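Local coordinates for ferric-chelate reductase (NAD(P)H) (PDB 1I0R), which reduces chelated ferric iron to the ferrous form with NADH or NADPH as electron donor, working as a flavin-binding homodimer, at residues L145-A148 against D149-M153; E88-G92 against V93-T97. All coordinates share one frame; numbering follows the deposited sequence.

Contact 1: L145-A148 against D149-M153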
ATOM      1  N   LEU B 145      -2.060 -13.042   3.960  1.00 25.09           N
ATOM      2  CA  LEU B 145      -3.430 -12.824   3.519  1.00 24.05           C
ATOM      3  C   LEU B 145      -3.520 -11.454   2.849  1.00 23.77           C
ATOM      4  O   LEU B 145      -3.167 -10.446   3.449  1.00 23.43           O
ATOM      5  CB  LEU B 145      -4.382 -12.864   4.729  1.00 24.45           C
ATOM      6  CG  LEU B 145      -5.873 -12.556   4.492  1.00 24.37           C
ATOM      7  CD1 LEU B 145      -6.449 -13.597   3.532  1.00 25.29           C
ATOM      8  CD2 LEU B 145      -6.648 -12.559   5.823  1.00 25.56           C
ATOM      9  N   THR B 146      -3.959 -11.411   1.597  1.00 22.88           N
ATOM     10  CA  THR B 146      -4.101 -10.124   0.921  1.00 22.85           C
ATOM     11  C   THR B 146      -5.537  -9.665   1.110  1.00 22.67           C
ATOM     12  O   THR B 146      -6.404 -10.461   1.468  1.00 22.51           O
ATOM     13  CB  THR B 146      -3.819 -10.218  -0.586  1.00 22.40           C
ATOM     14  OG1 THR B 146      -4.839 -11.000  -1.213  1.00 23.55           O
ATOM     15  CG2 THR B 146      -2.470 -10.863  -0.836  1.00 22.50           C
ATOM     16  N   TYR B 147      -5.788  -8.380   0.901  1.00 23.00           N
ATOM     17  CA  TYR B 147      -7.134  -7.832   1.038  1.00 23.63           C
ATOM     18  C   TYR B 147      -8.086  -8.454   0.016  1.00 24.64           C
ATOM     19  O   TYR B 147      -9.237  -8.760   0.337  1.00 24.18           O
ATOM     20  CB  TYR B 147      -7.094  -6.305   0.876  1.00 23.99           C
ATOM     21  CG  TYR B 147      -8.438  -5.619   0.948  1.00 25.01           C
ATOM     22  CD1 TYR B 147      -9.159  -5.584   2.137  1.00 26.27           C
ATOM     23  CD2 TYR B 147      -8.975  -4.973  -0.167  1.00 25.98           C
ATOM     24  CE1 TYR B 147     -10.387  -4.914   2.218  1.00 27.00           C
ATOM     25  CE2 TYR B 147     -10.204  -4.301  -0.099  1.00 26.99           C
ATOM     26  CZ  TYR B 147     -10.897  -4.274   1.098  1.00 27.73           C
ATOM     27  OH  TYR B 147     -12.088  -3.576   1.187  1.00 29.68           O
ATOM     28  N   ALA B 148      -7.602  -8.651  -1.209  1.00 25.22           N
ATOM     29  CA  ALA B 148      -8.430  -9.239  -2.250  1.00 26.42           C
ATOM     30  C   ALA B 148      -8.792 -10.674  -1.853  1.00 27.34           C
ATOM     31  O   ALA B 148      -9.920 -11.106  -2.096  1.00 27.05           O
ATOM     32  CB  ALA B 148      -7.692  -9.213  -3.581  1.00 25.63           C
ATOM     33  N   ASP B 149      -7.843 -11.392  -1.242  1.00 28.77           N
ATOM     34  CA  ASP B 149      -8.053 -12.779  -0.784  1.00 30.85           C
ATOM     35  C   ASP B 149      -9.190 -12.773   0.226  1.00 32.19           C
ATOM     36  O   ASP B 149     -10.143 -13.543   0.124  1.00 31.77           O
ATOM     37  CB  ASP B 149      -6.817 -13.336  -0.051  1.00 31.80           C
ATOM     38  CG  ASP B 149      -5.666 -13.685  -0.977  1.00 33.04           C
ATOM     39  OD1 ASP B 149      -4.497 -13.663  -0.492  1.00 34.00           O
ATOM     40  OD2 ASP B 149      -5.916 -14.009  -2.161  1.00 33.20           O
ATOM     41  N   TYR B 150      -9.057 -11.903   1.224  1.00 33.55           N
ATOM     42  CA  TYR B 150     -10.052 -11.783   2.274  1.00 35.76           C
ATOM     43  C   TYR B 150     -11.444 -11.588   1.686  1.00 37.67           C
ATOM     44  O   TYR B 150     -12.410 -12.237   2.097  1.00 37.50           O
ATOM     45  CB  TYR B 150      -9.688 -10.606   3.186  1.00 35.27           C
ATOM     46  CG  TYR B 150     -10.755 -10.246   4.186  1.00 35.37           C
ATOM     47  CD1 TYR B 150     -11.021 -11.066   5.284  1.00 35.39           C
ATOM     48  CD2 TYR B 150     -11.536  -9.110   4.005  1.00 35.46           C
ATOM     49  CE1 TYR B 150     -12.045 -10.760   6.174  1.00 35.48           C
ATOM     50  CE2 TYR B 150     -12.556  -8.797   4.883  1.00 35.84           C
ATOM     51  CZ  TYR B 150     -12.806  -9.618   5.962  1.00 35.87           C
ATOM     52  OH  TYR B 150     -13.808  -9.270   6.837  1.00 36.57           O
ATOM     53  N   HIS B 151     -11.540 -10.691   0.717  1.00 40.19           N
ATOM     54  CA  HIS B 151     -12.810 -10.403   0.078  1.00 43.17           C
ATOM     55  C   HIS B 151     -13.417 -11.616  -0.616  1.00 44.66           C
ATOM     56  O   HIS B 151     -14.596 -11.914  -0.444  1.00 44.66           O
ATOM     57  CB  HIS B 151     -12.632  -9.280  -0.927  1.00 44.49           C
ATOM     58  CG  HIS B 151     -13.503  -8.103  -0.654  1.00 46.15           C
ATOM     59  ND1 HIS B 151     -13.373  -7.331   0.481  1.00 47.06           N
ATOM     60  CD2 HIS B 151     -14.547  -7.590  -1.344  1.00 46.81           C
ATOM     61  CE1 HIS B 151     -14.302  -6.392   0.479  1.00 47.50           C
ATOM     62  NE2 HIS B 151     -15.028  -6.527  -0.618  1.00 47.61           N
ATOM     63  N   LEU B 152     -12.617 -12.306  -1.415  1.00 46.72           N
ATOM     64  CA  LEU B 152     -13.113 -13.482  -2.111  1.00 49.14           C
ATOM     65  C   LEU B 152     -13.570 -14.500  -1.074  1.00 51.10           C
ATOM     66  O   LEU B 152     -14.727 -14.918  -1.076  1.00 51.39           O
ATOM     67  CB  LEU B 152     -12.015 -14.079  -2.999  1.00 48.49           C
ATOM     68  CG  LEU B 152     -11.547 -13.204  -4.168  1.00 48.44           C
ATOM     69  CD1 LEU B 152     -10.356 -13.857  -4.848  1.00 48.20           C
ATOM     70  CD2 LEU B 152     -12.692 -12.991  -5.156  1.00 48.25           C
ATOM     71  N   MET B 153     -12.664 -14.876  -0.176  1.00 53.58           N
ATOM     72  CA  MET B 153     -12.974 -15.848   0.866  1.00 56.32           C
ATOM     73  C   MET B 153     -14.249 -15.457   1.600  1.00 58.12           C
ATOM     74  O   MET B 153     -15.186 -16.252   1.686  1.00 58.28           O
ATOM     75  CB  MET B 153     -11.811 -15.956   1.860  1.00 56.61           C
ATOM     76  CG  MET B 153     -10.499 -16.403   1.223  1.00 57.49           C
ATOM     77  SD  MET B 153      -9.071 -16.415   2.344  1.00 58.36           S
ATOM     78  CE  MET B 153      -8.885 -18.180   2.636  1.00 58.35           C
TER
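Thr146 and Asp149 meet at the start of helix 147-155 and close it with a capping box. The carboxylate of Asp149 turns back beside its own backbone N (chi1 -74°), which brings OD1 to the amide before the helix: Thr146 N donates to Asp149 OD1 over 3.1 Å, reaching the oxygen on its anti side and tilted from the carboxylate plane. The return bond runs from Asp149 N to Thr146 OG1, although the position of that hydroxyl is less certain. Behind the cap the main chain winds regularly, with Tyr150 N bonded to Thr146 O at 3.0 Å and nearly straight (168°), and His151 N and Leu152 N following on Tyr147 O and Ala148 O. The packed side lies under Leu145, whose CD1 rests 3.6 Å from Asp149 CB and 4.0 Å from Met153 SD. Leu145 and Tyr150 also press on Ile76 of helix 73-78 and on Leu13, so Leu145 sits in an apolar patch, at whose border Asp149 touches Arg160. Across the helix the packing is looser. Tyr147 and His151 run side by side in the same direction, their ring centroids 5.2 Å apart and their planes at 47°, neither stacked nor edge-to-face; the nearest side-chain atoms, Tyr147 OH and His151 CE1, are 3.7 Å apart. Both residues are partly exposed, and Ala148 beside them is exposed. Tyr147 to Met153 all belong to the NADP(+) site, and Tyr147 also lies about 4 Å, side chain to side chain, from the FMN-site residue Asn30. The N-cap amide of Thr146 thus gains a carboxylate acceptor, and a carboxylate at this N-terminus is probably favoured by the helix dipole.

Contact 2: E88-G92 against V93-T97; sequences EKFDG and VEYKT
With Val93 CG1 anti to the backbone N (chi1 176°), the other methyl, CG2, falls beside that N and faces the end of helix 86-90, 3.6 Å from Lys89 O. Phe90 carries its ring beside the backbone N, Tyr95 holds its own between the backbone N and the carbonyl carbon, and the two rings converge across the bend. The edge of Phe90 is directed at the face of Tyr95, a T-shaped pair with planes at 70° and centroids 6.0 Å apart; the approach is light, its closest atoms being Phe90 CD2 and Tyr95 CD2 at 4.5 Å. Between these residues the chain reverses in a type II turn from Phe90 to Val93. Val93 N donates to Phe90 O over 2.9 Å, coming from above the carbonyl plane. The same oxygen lies 3.4 Å from Val93 CB, so the buried side chain packs beside the carbonyl that its backbone N binds. Gly92 holds the third position of the turn with positive phi (84°), a conformation in which a side chain would collide with the carbonyl oxygen of Asp91. Phe90 and Val93 both rest on Val105 of strand 103-105, and Val93 also touches Phe75 and Arg78 of helix 73-78; Arg78 in turn binds Asp91 O. Lys24 of strand 23-37 touches the side chains of both Phe90 and Tyr95. Asp91 and Glu94, on the exposed side, point away from the bend, and Glu94 OE2 is bonded to Thr106 OG1. Lys89 sends its ammonium the other way, to Gly26 O and close to Ser84, and is part of the FMN site. This is a helix-to-strand connection through a type II beta turn with glycine at its third position, leading from helix 86-90 into the two-stranded antiparallel sheet of 95-97 and 103-105.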
ATOM      1  N   GLU B  88     -12.822  -8.156  25.415  1.00 59.75           N
ATOM      2  CA  GLU B  88     -13.438  -8.895  24.320  1.00 58.62           C
ATOM      3  C   GLU B  88     -12.437  -9.069  23.186  1.00 56.63           C
ATOM      4  O   GLU B  88     -12.375 -10.127  22.564  1.00 56.77           O
ATOM      5  CB  GLU B  88     -14.682  -8.163  23.800  1.00 60.29           C
ATOM      6  CG  GLU B  88     -15.825  -8.075  24.805  1.00 62.49           C
ATOM      7  CD  GLU B  88     -17.009  -7.261  24.295  1.00 63.70           C
ATOM      8  OE1 GLU B  88     -16.837  -6.054  24.015  1.00 64.39           O
ATOM      9  OE2 GLU B  88     -18.117  -7.827  24.180  1.00 64.37           O
ATOM     10  N   LYS B  89     -11.644  -8.030  22.933  1.00 53.92           N
ATOM     11  CA  LYS B  89     -10.656  -8.067  21.860  1.00 50.96           C
ATOM     12  C   LYS B  89      -9.408  -8.901  22.115  1.00 48.73           C
ATOM     13  O   LYS B  89      -9.022  -9.705  21.269  1.00 48.41           O
ATOM     14  CB  LYS B  89     -10.222  -6.649  21.481  1.00 51.35           C
ATOM     15  CG  LYS B  89     -11.138  -5.961  20.480  1.00 51.52           C
ATOM     16  CD  LYS B  89     -10.566  -4.625  20.057  1.00 51.63           C
ATOM     17  CE  LYS B  89     -11.435  -3.974  19.003  1.00 51.59           C
ATOM     18  NZ  LYS B  89     -10.951  -2.607  18.677  1.00 51.81           N
ATOM     19  N   PHE B  90      -8.774  -8.724  23.270  1.00 45.66           N
ATOM     20  CA  PHE B  90      -7.553  -9.465  23.543  1.00 43.29           C
ATOM     21  C   PHE B  90      -7.643 -10.741  24.375  1.00 41.97           C
ATOM     22  O   PHE B  90      -6.669 -11.483  24.449  1.00 41.18           O
ATOM     23  CB  PHE B  90      -6.503  -8.532  24.158  1.00 42.50           C
ATOM     24  CG  PHE B  90      -6.108  -7.386  23.260  1.00 41.83           C
ATOM     25  CD1 PHE B  90      -6.887  -6.234  23.193  1.00 41.46           C
ATOM     26  CD2 PHE B  90      -4.963  -7.466  22.470  1.00 41.56           C
ATOM     27  CE1 PHE B  90      -6.533  -5.177  22.356  1.00 41.31           C
ATOM     28  CE2 PHE B  90      -4.599  -6.410  21.625  1.00 41.33           C
ATOM     29  CZ  PHE B  90      -5.385  -5.266  21.569  1.00 41.19           C
ATOM     30  N   ASP B  91      -8.794 -11.015  24.987  1.00 40.65           N
ATOM     31  CA  ASP B  91      -8.928 -12.224  25.807  1.00 39.44           C
ATOM     32  C   ASP B  91      -8.642 -13.489  25.004  1.00 38.21           C
ATOM     33  O   ASP B  91      -9.323 -13.793  24.028  1.00 38.24           O
ATOM     34  CB  ASP B  91     -10.331 -12.305  26.437  1.00 40.14           C
ATOM     35  CG  ASP B  91     -10.539 -13.583  27.260  1.00 40.69           C
ATOM     36  OD1 ASP B  91      -9.650 -13.938  28.067  1.00 41.21           O
ATOM     37  OD2 ASP B  91     -11.603 -14.228  27.110  1.00 41.02           O
ATOM     38  N   GLY B  92      -7.611 -14.219  25.407  1.00 36.61           N
ATOM     39  CA  GLY B  92      -7.274 -15.442  24.707  1.00 35.25           C
ATOM     40  C   GLY B  92      -6.403 -15.265  23.474  1.00 34.18           C
ATOM     41  O   GLY B  92      -6.176 -16.223  22.735  1.00 34.48           O
ATOM     42  N   VAL B  93      -5.915 -14.052  23.238  1.00 32.79           N
ATOM     43  CA  VAL B  93      -5.062 -13.811  22.072  1.00 31.25           C
ATOM     44  C   VAL B  93      -3.590 -13.806  22.480  1.00 30.70           C
ATOM     45  O   VAL B  93      -3.226 -13.243  23.516  1.00 30.55           O
ATOM     46  CB  VAL B  93      -5.396 -12.460  21.418  1.00 31.06           C
ATOM     47  CG1 VAL B  93      -4.420 -12.181  20.268  1.00 30.67           C
ATOM     48  CG2 VAL B  93      -6.834 -12.478  20.896  1.00 30.90           C
ATOM     49  N   GLU B  94      -2.747 -14.447  21.678  1.00 29.64           N
ATOM     50  CA  GLU B  94      -1.323 -14.479  21.966  1.00 29.02           C
ATOM     51  C   GLU B  94      -0.670 -13.175  21.530  1.00 28.10           C
ATOM     52  O   GLU B  94      -0.762 -12.789  20.365  1.00 27.00           O
ATOM     53  CB  GLU B  94      -0.649 -15.635  21.238  1.00 30.34           C
ATOM     54  CG  GLU B  94       0.876 -15.520  21.231  1.00 33.81           C
ATOM     55  CD  GLU B  94       1.573 -16.613  20.429  1.00 35.22           C
ATOM     56  OE1 GLU B  94       1.909 -17.662  21.035  1.00 36.57           O
ATOM     57  OE2 GLU B  94       1.782 -16.428  19.200  1.00 35.62           O
ATOM     58  N   TYR B  95       0.001 -12.507  22.463  1.00 27.09           N
ATOM     59  CA  TYR B  95       0.686 -11.243  22.174  1.00 26.34           C
ATOM     60  C   TYR B  95       1.784 -10.997  23.199  1.00 25.58           C
ATOM     61  O   TYR B  95       1.894 -11.721  24.196  1.00 25.35           O
ATOM     62  CB  TYR B  95      -0.309 -10.068  22.195  1.00 27.76           C
ATOM     63  CG  TYR B  95      -0.742  -9.617  23.583  1.00 29.53           C
ATOM     64  CD1 TYR B  95      -0.038  -8.625  24.256  1.00 30.15           C
ATOM     65  CD2 TYR B  95      -1.844 -10.196  24.220  1.00 30.40           C
ATOM     66  CE1 TYR B  95      -0.412  -8.210  25.536  1.00 31.30           C
ATOM     67  CE2 TYR B  95      -2.232  -9.788  25.510  1.00 30.95           C
ATOM     68  CZ  TYR B  95      -1.507  -8.798  26.155  1.00 31.55           C
ATOM     69  OH  TYR B  95      -1.845  -8.395  27.433  1.00 32.87           O
ATOM     70  N   LYS B  96       2.593  -9.976  22.950  1.00 24.47           N
ATOM     71  CA  LYS B  96       3.664  -9.604  23.858  1.00 23.44           C
ATOM     72  C   LYS B  96       3.760  -8.090  23.823  1.00 23.31           C
ATOM     73  O   LYS B  96       3.148  -7.438  22.967  1.00 23.83           O
ATOM     74  CB  LYS B  96       4.992 -10.245  23.425  1.00 23.28           C
ATOM     75  CG  LYS B  96       5.485  -9.817  22.058  1.00 23.41           C
ATOM     76  CD  LYS B  96       6.705 -10.612  21.667  1.00 24.73           C
ATOM     77  CE  LYS B  96       7.312 -10.104  20.374  1.00 25.72           C
ATOM     78  NZ  LYS B  96       8.512 -10.915  19.996  1.00 26.92           N
ATOM     79  N   THR B  97       4.498  -7.511  24.750  1.00 22.00           N
ATOM     80  CA  THR B  97       4.616  -6.063  24.759  1.00 21.83           C
ATOM     81  C   THR B  97       6.022  -5.583  24.426  1.00 21.89           C
ATOM     82  O   THR B  97       7.012  -5.991  25.049  1.00 21.70           O
ATOM     83  CB  THR B  97       4.191  -5.489  26.122  1.00 21.90           C
ATOM     84  OG1 THR B  97       2.843  -5.887  26.403  1.00 22.46           O
ATOM     85  CG2 THR B  97       4.290  -3.973  26.124  1.00 22.14           C
TER

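Overall arrangement
Contact 2 comes first along the chain and is complete before contact 1 begins; their centres are 24 Å apart and their nearest atoms about 13 Å, so the two never touch. Both belong to the flavin reductase-like domain. Along the chain from one to the other run strand 103-105 and the barrel strands 109-122 and 126-138, part of the six-stranded antiparallel barrel. Helix 73-78 connects them in space, since side chains of both contacts pack on it. Each contributes to a binding site: Lys89 to that of FMN, and residues 147-153 to that of NADP(+). Two short helices outside the barrel thus each add residues to a different site.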